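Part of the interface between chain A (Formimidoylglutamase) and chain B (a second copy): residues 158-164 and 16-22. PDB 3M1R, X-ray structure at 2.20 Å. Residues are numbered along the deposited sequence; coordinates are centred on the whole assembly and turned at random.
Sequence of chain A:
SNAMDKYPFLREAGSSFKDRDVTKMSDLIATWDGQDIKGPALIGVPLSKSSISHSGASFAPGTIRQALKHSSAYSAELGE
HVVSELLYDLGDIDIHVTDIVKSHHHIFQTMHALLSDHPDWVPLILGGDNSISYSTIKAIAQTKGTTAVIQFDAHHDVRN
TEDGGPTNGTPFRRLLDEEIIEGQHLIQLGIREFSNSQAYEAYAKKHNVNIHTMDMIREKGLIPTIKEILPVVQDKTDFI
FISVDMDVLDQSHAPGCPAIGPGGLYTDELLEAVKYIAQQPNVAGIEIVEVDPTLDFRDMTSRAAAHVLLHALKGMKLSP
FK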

# COMPACT_ATOMS: atom_id res chain seq x y z
N VAL A 158 19.52 9.47 25.99
CA VAL A 158 20.51 10.38 26.54
C VAL A 158 21.61 10.72 25.53
O VAL A 158 22.76 10.93 25.92
N ARG A 159 21.25 10.79 24.25
CA ARG A 159 22.19 11.09 23.18
C ARG A 159 22.86 12.45 23.36
O ARG A 159 22.26 13.37 23.91
N ASN A 160 24.08 12.56 22.84
CA ASN A 160 24.84 13.82 22.80
C ASN A 160 24.06 14.98 22.21
O ASN A 160 23.31 14.80 21.25
N THR A 161 24.26 16.16 22.77
CA THR A 161 23.49 17.34 22.39
C THR A 161 24.10 18.13 21.22
O THR A 161 23.38 18.86 20.54
N GLU A 162 25.39 17.98 20.99
CA GLU A 162 26.09 18.85 20.04
C GLU A 162 26.53 18.17 18.74
O GLU A 162 26.01 18.46 17.67
N ASP A 163 27.53 17.29 18.86
CA ASP A 163 28.11 16.62 17.71
C ASP A 163 27.11 16.39 16.58
O ASP A 163 27.38 16.70 15.42
N GLY A 164 25.95 15.84 16.93
CA GLY A 164 24.91 15.57 15.96
C GLY A 164 23.56 16.12 16.39
O GLY A 164 22.88 16.78 15.61
N SER B 16 24.13 8.86 6.12
CA SER B 16 23.32 9.46 7.18
C SER B 16 24.29 10.04 8.20
O SER B 16 25.50 10.01 7.99
N PHE B 17 23.78 10.57 9.30
CA PHE B 17 24.67 11.19 10.28
C PHE B 17 25.22 10.15 11.24
O PHE B 17 24.52 9.23 11.64
N LYS B 18 26.50 10.30 11.59
CA LYS B 18 27.12 9.38 12.54
C LYS B 18 27.22 10.00 13.93
O LYS B 18 27.52 11.18 14.07
N ASP B 19 26.96 9.18 14.95
CA ASP B 19 27.14 9.58 16.34
C ASP B 19 28.45 8.97 16.83
O ASP B 19 28.62 7.75 16.82
N ARG B 20 29.38 9.82 17.25
CA ARG B 20 30.67 9.34 17.73
C ARG B 20 30.49 8.31 18.85
O ARG B 20 31.25 7.34 18.94
N ASP B 21 29.47 8.50 19.69
CA ASP B 21 29.26 7.63 20.85
C ASP B 21 28.32 6.44 20.63
O ASP B 21 27.95 5.75 21.59
N VAL B 22 27.94 6.20 19.39
CA VAL B 22 27.15 5.02 19.04
C VAL B 22 27.98 4.06 18.18
O VAL B 22 28.77 4.49 17.34

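Two irregular loops meet here, and the contact they make is small, 310 Å² summed over both sides. It is organised around one amide. Asn A160 points its CA-to-CB bond toward chain B and takes chi1 m (-70°) with chi2 at -60°, a combination that carries the carboxamide out to the turn formed by Asp B19 to Val B22. Its ND2 donates to two aspartates at once: a short hydrogen bond to OD1 of Asp B21, with ND2 to OD1 at 2.5 Å and an N-H...acceptor angle of 162°, and a weak one to Asp B19, where ND2 to OD1 is 3.5 Å. An NH2 group has two hydrogens, so one nitrogen can serve both carboxylates. The other end of the amide gains nothing from the same partner: OD1 of Asn A160 lies 3.4 Å from OD1 of Asp B21, and both are acceptors.

Interactions within chain B hold both carboxylates: Asp B19 through the backbone N of Asp B21, Asp B21 through Arg B20. The turn is type I, closed by the backbone bond from Val B22 N to Asp B19 O at 3.1 Å. Asp B19 adopts chi1 t (-168°) with chi2 at -48°, which folds its carboxylate back over the turn so that OD1 accepts from the backbone N of Asp B21 at 2.8 Å. That same OD1 is the atom that receives the weak bond from Asn A160. Although the CA-to-CB bond of Asp B19 runs sideways, the end of the side chain comes nearer to chain A. Its OD2 is hydrogen-bonded elsewhere in the structure.

Asp B21 points toward chain A and uses chi1 m (-70°). Its two oxygens have different partners: OD1 meets the amide of Asn A160, while OD2 pairs with the neighbouring Arg B20 in a salt bridge, NE to OD2 at 2.4 Å. Arg B20 reaches this position with chi1 at 99° and chi2 at 103°, both between wells, before chi3 straightens to t. It makes no close contact with chain A, despite a CA-to-CB bond that points that way.

Arg A159 supplies charge at longer range. Its CB leaves sideways, but an m, t, t course through chi1 to chi3 brings the guanidinium nearer to chain B. Asp B19 OD2 sits at the edge of that group, near its plane, 4.1 Å from NE of Arg A159. Opposite charges are thus close, but beyond salt-bridge distance.

At the other end, the contact turns to an aromatic ring against backbone. Phe B17 points toward chain A with chi1 at -138°, off the usual wells, and chi2 at 95°. Its CE2 lies 3.6 Å from O of Asp A163 and 3.9 Å from CA of Gly A164, both approached obliquely. Asp A163, chi1 m, also points toward chain B, yet its nearest approach is from OD2 of Asp A163 to CG of Arg B20, 4.9 Å. Lys B18, extended with every chi t, points away.

The rule to read is economy: one amide nitrogen, set against two carboxylates that also have partners within their own chain.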

# COMPACT_ATOMS: atom_id res chain seq x y z
CB VAL A 158 21.16 9.81 27.80
CG1 VAL A 158 20.22 9.97 29.00
CG2 VAL A 158 21.51 8.36 27.58
CB ARG A 159 21.48 11.10 21.82
CG ARG A 159 21.17 9.74 21.22
CD ARG A 159 20.76 9.89 19.76
NE ARG A 159 20.99 8.69 18.98
CZ ARG A 159 20.04 7.87 18.57
NH1 ARG A 159 18.77 8.13 18.86
NH2 ARG A 159 20.34 6.79 17.87
CB ASN A 160 26.15 13.64 22.01
CG ASN A 160 27.16 12.78 22.74
OD1 ASN A 160 27.59 13.10 23.85
ND2 ASN A 160 27.56 11.68 22.11
CB THR A 161 23.33 18.29 23.60
OG1 THR A 161 23.43 19.65 23.15
CG2 THR A 161 24.42 18.03 24.64
CB GLU A 162 27.29 19.51 20.71
CG GLU A 162 27.55 20.93 20.24
CD GLU A 162 26.63 21.94 20.92
OE1 GLU A 162 26.24 22.92 20.25
OE2 GLU A 162 26.31 21.74 22.11
CB ASP A 163 28.74 15.28 18.12
CG ASP A 163 29.90 15.45 19.08
OD1 ASP A 163 31.03 15.71 18.60
OD2 ASP A 163 29.70 15.31 20.30
CB SER B 16 22.38 8.44 7.82
OG SER B 16 23.10 7.37 8.41
CB PHE B 17 23.96 12.32 11.04
CG PHE B 17 24.81 13.54 11.24
CD1 PHE B 17 24.75 14.61 10.35
CD2 PHE B 17 25.68 13.63 12.32
CE1 PHE B 17 25.53 15.73 10.54
CE2 PHE B 17 26.47 14.75 12.51
CZ PHE B 17 26.40 15.80 11.61
CB LYS B 18 28.50 8.93 12.04
CG LYS B 18 29.14 7.87 12.93
CD LYS B 18 30.49 7.42 12.40
CE LYS B 18 31.14 6.42 13.34
NZ LYS B 18 32.45 5.92 12.81
CB ASP B 19 25.98 9.08 17.21
CG ASP B 19 25.95 9.70 18.60
OD1 ASP B 19 27.00 9.74 19.29
OD2 ASP B 19 24.86 10.14 19.01
CB ARG B 20 31.54 10.52 18.19
CG ARG B 20 31.55 10.76 19.70
CD ARG B 20 32.84 10.24 20.32
NE ARG B 20 32.87 10.37 21.77
CZ ARG B 20 33.94 10.17 22.52
NH1 ARG B 20 35.09 9.82 21.95
NH2 ARG B 20 33.87 10.31 23.84
CB ASP B 21 28.79 8.47 22.05
CG ASP B 21 29.89 9.37 22.58
OD1 ASP B 21 29.57 10.49 23.03
OD2 ASP B 21 31.06 8.95 22.56
CB VAL B 22 25.86 5.39 18.27
CG1 VAL B 22 25.23 4.15 17.64
CG2 VAL B 22 24.86 6.11 19.19